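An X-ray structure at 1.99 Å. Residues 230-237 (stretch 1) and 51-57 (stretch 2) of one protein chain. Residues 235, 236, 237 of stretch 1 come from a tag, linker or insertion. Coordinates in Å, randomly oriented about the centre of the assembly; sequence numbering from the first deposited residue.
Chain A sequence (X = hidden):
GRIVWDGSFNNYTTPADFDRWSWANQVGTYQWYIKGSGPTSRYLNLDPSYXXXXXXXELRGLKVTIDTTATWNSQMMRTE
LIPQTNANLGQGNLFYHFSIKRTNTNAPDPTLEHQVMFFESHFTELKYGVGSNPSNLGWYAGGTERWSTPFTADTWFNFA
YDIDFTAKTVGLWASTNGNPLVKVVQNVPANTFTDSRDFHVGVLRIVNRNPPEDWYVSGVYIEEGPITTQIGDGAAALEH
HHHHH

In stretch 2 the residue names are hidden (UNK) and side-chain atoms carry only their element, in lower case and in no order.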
# COMPACT_ATOMS: atom_id res chain seq x y z
N GLN A 230 1.57 2.44 17.79
CA GLN A 230 1.00 3.78 17.92
C GLN A 230 1.00 4.49 16.58
O GLN A 230 2.03 4.50 15.87
CB GLN A 230 1.82 4.59 18.94
CG GLN A 230 1.50 6.08 18.99
CD GLN A 230 2.26 6.80 20.08
OE1 GLN A 230 2.18 6.42 21.24
NE2 GLN A 230 3.00 7.84 19.72
N ILE A 231 -0.14 5.07 16.24
CA ILE A 231 -0.29 5.88 15.04
C ILE A 231 0.09 7.31 15.38
O ILE A 231 -0.49 7.90 16.28
CB ILE A 231 -1.73 5.89 14.50
CG1 ILE A 231 -2.27 4.46 14.34
CG2 ILE A 231 -1.79 6.63 13.17
CD1 ILE A 231 -1.53 3.60 13.32
N GLY A 232 1.04 7.85 14.63
CA GLY A 232 1.52 9.22 14.82
C GLY A 232 2.06 9.44 16.22
O GLY A 232 2.75 8.57 16.77
N ASP A 233 1.72 10.59 16.81
CA ASP A 233 2.10 10.90 18.19
C ASP A 233 1.12 10.35 19.24
O ASP A 233 1.27 10.63 20.42
CB ASP A 233 2.30 12.41 18.37
CG ASP A 233 1.02 13.23 18.15
OD1 ASP A 233 -0.07 12.65 17.94
OD2 ASP A 233 1.12 14.46 18.19
N GLY A 234 0.12 9.57 18.80
CA GLY A 234 -0.83 8.91 19.72
C GLY A 234 -2.03 9.76 20.10
O GLY A 234 -2.97 9.25 20.73
N ALA A 235 -2.02 11.03 19.70
CA ALA A 235 -3.03 12.01 20.13
C ALA A 235 -4.46 11.67 19.66
O ALA A 235 -5.41 11.90 20.39
CB ALA A 235 -2.65 13.41 19.65
N ALA A 236 -4.60 11.13 18.45
CA ALA A 236 -5.93 10.81 17.90
C ALA A 236 -6.55 9.52 18.47
O ALA A 236 -7.72 9.23 18.20
CB ALA A 236 -5.88 10.74 16.39
N ALA A 237 -5.77 8.75 19.23
CA ALA A 237 -6.26 7.54 19.90
C ALA A 237 -7.12 7.91 21.09
O ALA A 237 -8.31 8.14 20.93
CB ALA A 237 -5.10 6.66 20.35
N UNK A 51 -3.48 12.39 3.59
CA UNK A 51 -2.89 11.54 4.61
C UNK A 51 -3.85 11.25 5.74
O UNK A 51 -4.88 11.93 5.93
c UNK A 51 -1.68 13.45 5.86
c UNK A 51 -1.08 14.18 8.18
c UNK A 51 -1.57 12.12 5.16
n UNK A 51 -0.04 14.88 8.97
c UNK A 51 -0.54 13.67 6.85
N UNK A 52 -3.52 10.21 6.49
CA UNK A 52 -4.18 9.97 7.74
C UNK A 52 -3.78 11.10 8.68
O UNK A 52 -2.63 11.17 9.07
o UNK A 52 -4.89 9.22 10.30
n UNK A 52 -4.53 7.04 9.99
c UNK A 52 -4.44 8.31 9.63
c UNK A 52 -3.76 8.60 8.31
N UNK A 53 -4.74 11.97 9.06
CA UNK A 53 -4.37 13.10 9.92
C UNK A 53 -3.71 12.72 11.25
O UNK A 53 -2.96 13.51 11.80
c UNK A 53 -6.75 12.79 9.91
c UNK A 53 -5.71 13.83 10.14
c UNK A 53 -6.20 11.86 8.88
N UNK A 54 -3.96 11.52 11.76
CA UNK A 54 -3.28 11.06 12.99
C UNK A 54 -1.77 10.79 12.82
O UNK A 54 -1.08 10.62 13.81
c UNK A 54 -3.96 9.80 13.55
N UNK A 55 -1.28 10.72 11.57
CA UNK A 55 0.13 10.43 11.30
C UNK A 55 0.86 11.75 11.26
O UNK A 55 1.11 12.33 10.19
c UNK A 55 1.82 9.41 9.72
c UNK A 55 0.34 9.67 9.98
c UNK A 55 -0.41 8.34 10.05
c UNK A 55 -0.32 7.52 8.78
N UNK A 56 1.19 12.23 12.46
CA UNK A 56 1.67 13.59 12.64
C UNK A 56 3.07 13.83 12.05
O UNK A 56 3.39 14.96 11.68
c UNK A 56 0.19 14.20 14.56
o UNK A 56 2.12 12.83 14.89
c UNK A 56 1.63 13.94 14.13
N UNK A 57 3.88 12.78 11.92
CA UNK A 57 5.25 12.92 11.38
C UNK A 57 5.30 13.07 9.85
O UNK A 57 6.36 13.29 9.29
o UNK A 57 5.59 10.53 11.17
c UNK A 57 6.08 11.70 11.80
O HOH W 1 -2.08 11.53 16.28

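Position 51 carries five side-chain atoms, four carbons in a row ending in a nitrogen, with no branch. None of them comes near stretch 1. An unbranched four-carbon chain with a terminal amine is lysine, and Lys51 turns that amine back on its own stretch, where NZ donates a hydrogen bond to the backbone O of residue 55 at 3.1 Å.

At position 52 there are two carbons, the second bearing one oxygen and one nitrogen. The nitrogen lies 4.2 Å from CG2 of Ile231, a marginal contact. This short amide identifies asparagine. ND2 of Asn52 is hydrogen-bonded elsewhere in the structure. The other amide atom works locally: OD1 of Asn52 accepts a hydrogen bond from the backbone N of residue 54 at 2.9 Å, while its backbone O accepts one from N of residue 55, also at 2.9 Å. The latter closes a type I turn running from 52 to 55.

Position 53 has three carbons that close a ring onto the backbone nitrogen, which only proline does. The ring of Pro53 makes no contact with stretch 1; its phi of -58° suits the first corner of the turn.

A single carbon is all that position 54 shows beyond the backbone. It points toward stretch 1 and meets two partners there: this CB is 3.6 Å from CB of Ala236, a residue of the expression tag, and 3.9 Å from CG2 of Ile231. A lone methyl makes the residue alanine, Ala54.

Position 55 has four carbons, forked at the first, with one arm two carbons long. The CA-to-CB bond points away from stretch 1, yet the inner carbon of the longer arm still packs 3.8 Å from CG2 of Ile231. The fork and its unequal arms identify isoleucine. The backbone also approaches closely, with CA of Ile55 4.0 Å from CA of Gly232.

At position 56 one carbon carries an oxygen and a second carbon. The CA-to-CB bond points toward stretch 1, and the side-chain oxygen sits 3.0 Å from the backbone N of Asp233. This is a beta-branched side chain bearing a hydroxyl, which is threonine, Thr56.

Position 57 has one carbon followed by one oxygen, and these do not reach stretch 1. The residue is serine, and Ser57 touches a crystal neighbour instead.

The contact joins two loops. CG2 of Ile231 reaches both Ala54 and Ile55, and the tag-derived Ala236 extends the apolar patch over the Ala54 methyl. Beside it, the type II' turn from Ile231 to Gly234 brings Gly232 against the other backbone, with CA of Gly232 making a C-H...O contact to O of Ala54 at 3.1 Å. A CB at Gly232 would lie 1.7 Å from that same oxygen, so the close approach depends on the absence of a side chain, and the positive phi also favours glycine. A water lies between the stretches, its O 2.8 Å from O of Ala54 and 2.8 Å from OD1 of Asp233, and accepts a weak hydrogen bond from N of Ala236 at 3.3 Å.

Stretch 2, residues 51-57: KNPAITS
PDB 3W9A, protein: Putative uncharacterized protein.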